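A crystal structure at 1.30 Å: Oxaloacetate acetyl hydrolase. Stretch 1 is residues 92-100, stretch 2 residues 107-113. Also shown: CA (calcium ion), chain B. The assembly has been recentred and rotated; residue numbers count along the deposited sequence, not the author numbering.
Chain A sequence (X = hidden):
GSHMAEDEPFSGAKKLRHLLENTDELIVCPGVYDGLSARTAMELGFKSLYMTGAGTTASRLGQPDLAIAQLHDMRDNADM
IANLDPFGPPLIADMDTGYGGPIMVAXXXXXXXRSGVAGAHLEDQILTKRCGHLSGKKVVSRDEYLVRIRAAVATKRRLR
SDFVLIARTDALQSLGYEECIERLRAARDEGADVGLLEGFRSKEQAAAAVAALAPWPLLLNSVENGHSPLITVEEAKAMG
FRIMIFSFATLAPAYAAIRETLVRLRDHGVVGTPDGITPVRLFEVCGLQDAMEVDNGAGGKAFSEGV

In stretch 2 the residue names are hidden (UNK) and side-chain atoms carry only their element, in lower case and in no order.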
# COMPACT_ATOMS: atom_id res chain seq x y z
N ILE A 92 0.10 -21.18 4.58
CA ILE A 92 1.46 -21.15 5.09
C ILE A 92 2.14 -20.12 4.16
O ILE A 92 2.00 -20.24 2.93
CB ILE A 92 2.19 -22.48 4.99
CG1 ILE A 92 1.54 -23.48 5.94
CG2 ILE A 92 3.68 -22.29 5.33
CD1 ILE A 92 2.06 -24.89 5.80
N ALA A 93 2.88 -19.15 4.70
CA ALA A 93 3.55 -18.16 3.90
C ALA A 93 5.02 -18.07 4.20
O ALA A 93 5.45 -18.27 5.33
CB ALA A 93 2.95 -16.79 4.12
N ASP A 94 5.81 -17.83 3.16
CA ASP A 94 7.22 -17.60 3.33
C ASP A 94 7.37 -16.31 4.15
O ASP A 94 6.61 -15.36 3.92
CB ASP A 94 7.80 -17.34 1.92
CG ASP A 94 9.31 -17.21 1.86
OD1 ASP A 94 9.99 -17.24 2.91
OD2 ASP A 94 9.80 -17.09 0.70
N MET A 95 8.26 -16.31 5.15
CA MET A 95 8.55 -15.09 5.89
C MET A 95 10.06 -14.77 5.78
O MET A 95 10.61 -13.96 6.52
CB MET A 95 8.02 -14.99 7.31
CG MET A 95 8.65 -15.93 8.30
SD MET A 95 8.16 -15.61 10.02
CE MET A 95 9.17 -14.19 10.36
N ASP A 96 10.74 -15.46 4.86
CA ASP A 96 12.15 -15.22 4.60
C ASP A 96 12.96 -15.20 5.91
O ASP A 96 12.92 -16.20 6.63
CB ASP A 96 12.26 -13.95 3.76
CG ASP A 96 11.63 -14.11 2.41
OD1 ASP A 96 12.23 -14.80 1.60
OD2 ASP A 96 10.52 -13.60 2.19
N THR A 97 13.71 -14.13 6.17
CA THR A 97 14.49 -14.04 7.38
C THR A 97 13.82 -13.09 8.40
O THR A 97 14.39 -12.79 9.46
CB THR A 97 15.89 -13.51 7.13
OG1 THR A 97 15.78 -12.17 6.69
CG2 THR A 97 16.66 -14.29 6.07
N GLY A 98 12.58 -12.67 8.14
CA GLY A 98 11.91 -11.78 9.05
C GLY A 98 12.07 -10.31 8.71
O GLY A 98 11.61 -9.47 9.45
N TYR A 99 12.80 -10.02 7.64
CA TYR A 99 12.96 -8.66 7.13
C TYR A 99 13.71 -7.66 7.97
O TYR A 99 13.57 -6.47 7.80
CB TYR A 99 11.56 -8.10 6.68
CG TYR A 99 10.81 -9.14 5.87
CD1 TYR A 99 9.72 -9.79 6.39
CD2 TYR A 99 11.28 -9.55 4.62
CE1 TYR A 99 9.09 -10.83 5.71
CE2 TYR A 99 10.65 -10.59 3.93
CZ TYR A 99 9.58 -11.23 4.50
OH TYR A 99 8.99 -12.30 3.90
N GLY A 100 14.55 -8.16 8.84
CA GLY A 100 15.36 -7.32 9.70
C GLY A 100 15.80 -8.07 10.95
O GLY A 100 15.84 -9.30 10.98
N UNK A 107 7.60 -8.22 14.37
CA UNK A 107 6.59 -7.45 13.64
C UNK A 107 5.98 -8.31 12.53
O UNK A 107 4.79 -8.30 12.34
c UNK A 107 6.90 -3.99 12.00
c UNK A 107 5.08 -2.34 11.82
n UNK A 107 4.91 -2.34 13.13
c UNK A 107 6.23 -5.31 12.35
c UNK A 107 7.24 -6.20 13.06
n UNK A 107 6.02 -3.09 11.25
n UNK A 107 4.28 -1.59 11.06
N UNK A 108 6.82 -9.05 11.82
CA UNK A 108 6.37 -9.90 10.74
C UNK A 108 5.42 -10.97 11.26
O UNK A 108 4.35 -11.18 10.71
c UNK A 108 7.58 -10.54 10.02
o UNK A 108 8.40 -9.51 9.42
c UNK A 108 7.12 -11.49 8.93
N UNK A 109 5.81 -11.67 12.33
CA UNK A 109 4.97 -12.70 12.87
C UNK A 109 3.65 -12.09 13.34
O UNK A 109 2.60 -12.66 13.10
c UNK A 109 4.73 -14.46 14.68
c UNK A 109 5.71 -13.50 13.99
c UNK A 109 6.89 -14.24 13.40
N UNK A 110 3.71 -10.95 14.04
CA UNK A 110 2.49 -10.33 14.53
C UNK A 110 1.58 -9.98 13.37
O UNK A 110 0.37 -10.19 13.45
o UNK A 110 3.43 -6.50 16.08
c UNK A 110 2.35 -7.02 16.51
o UNK A 110 1.73 -6.60 17.49
c UNK A 110 2.90 -9.10 15.30
c UNK A 110 1.79 -8.22 15.79
N UNK A 111 2.12 -9.37 12.32
CA UNK A 111 1.32 -8.97 11.16
C UNK A 111 0.71 -10.19 10.44
O UNK A 111 -0.44 -10.17 10.03
c UNK A 111 2.14 -8.09 10.22
n UNK A 111 2.11 -5.59 9.95
c UNK A 111 2.29 -4.50 10.67
c UNK A 111 2.30 -6.70 10.73
n UNK A 111 2.58 -4.86 11.90
c UNK A 111 2.63 -6.23 11.96
N UNK A 112 1.50 -11.25 10.32
CA UNK A 112 1.01 -12.47 9.68
C UNK A 112 -0.14 -13.02 10.54
O UNK A 112 -1.19 -13.41 10.03
c UNK A 112 3.58 -14.48 7.73
c UNK A 112 3.17 -12.12 7.64
c UNK A 112 4.57 -13.16 6.02
c UNK A 112 2.11 -13.51 9.51
c UNK A 112 4.38 -14.39 6.63
c UNK A 112 3.98 -12.03 6.53
c UNK A 112 2.96 -13.37 8.26
o UNK A 112 5.39 -13.08 4.90
N UNK A 113 0.07 -13.09 11.85
CA UNK A 113 -0.98 -13.59 12.73
C UNK A 113 -2.27 -12.79 12.61
O UNK A 113 -3.36 -13.36 12.48
c UNK A 113 1.24 -14.83 15.66
c UNK A 113 -1.60 -13.75 15.22
c UNK A 113 -0.47 -13.63 14.19
c UNK A 113 0.48 -14.83 14.36
CA CA B . 12.21 -16.70 0.16
O HOH W 1 12.28 -18.25 1.96
O HOH W 2 14.57 -16.64 0.89
O HOH W 3 11.43 -15.17 -1.40
O HOH W 4 13.91 -16.92 -1.70
O HOH W 5 11.48 -18.35 -0.68

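Position 107 carries seven side-chain atoms: three carbons, a nitrogen, then a carbon bearing two more nitrogens. That guanidinium makes it Arg-107. Its chain is extended, t at the first three torsions; its CA-to-CB bond points sideways, and it makes no contact with stretch 1.

Position 108 has a single carbon carrying one oxygen and one carbon. The oxygen lies 3.2 Å from Gly-98 O and 3.3 Å from Tyr-99 CD1, at the edge of that ring, while the terminal carbon sits 3.7 Å from Met-95 CE. A small branch with one polar and one apolar arm is Thr-108, in rotamer m. Its OG1 is within hydrogen-bonding reach of Gly-98 O, though its proton has another acceptor available.

Position 109 has three carbons, forked at the first, and no polar atom. One tip lies 3.8 Å from Met-95 CE. This is Val-109, rotamer t, reaching the methionine with CG2 even though its CA-to-CB bond points sideways.

Position 110 shows three carbons, the third bearing two oxygens: a carboxylate, hence Glu-110. It is out of reach of stretch 1.

At position 111 one carbon leads to a five-membered ring of three carbons and two nitrogens, the imidazole of His-111. It too makes no contact here.

Position 112 has one carbon, then a six-carbon ring bearing an oxygen. That oxygen is 2.8 Å from Asp-94 O, and one ring carbon is 3.8 Å from both Ala-93 CB and Met-95 CB. A phenol fits all of this: Tyr-112, whose OH donates a hydrogen bond to the carbonyl and whose CE2 packs against the two CB atoms.

Position 113 has four carbons, forked at the first, with one arm two carbons long. It is Ile-113, out of reach of stretch 1.

The contact follows the helical repeat. Thr-108 and Tyr-112, one turn apart, both point toward stretch 1, and Val-109 adds an apolar flank. The tyrosine hydroxyl engages a backbone carbonyl at the end of the strand, beside the calcium site: Asp-94 OD2 binds CA at 2.5 Å and Asp-96 OD1 at 2.4 Å. Met-95 packs along this face of the helix, touching Thr-108, Val-109 and Tyr-112. The type II' turn from Met-95 to Gly-98 then brings Gly-98 O to the threonine. The rule is compact: one firm hydroxyl-to-carbonyl bond at Tyr-112, a threonine hydroxyl near a second carbonyl, and apolar packing around Met-95.

Stretch 2 107-113: RTVEHYI
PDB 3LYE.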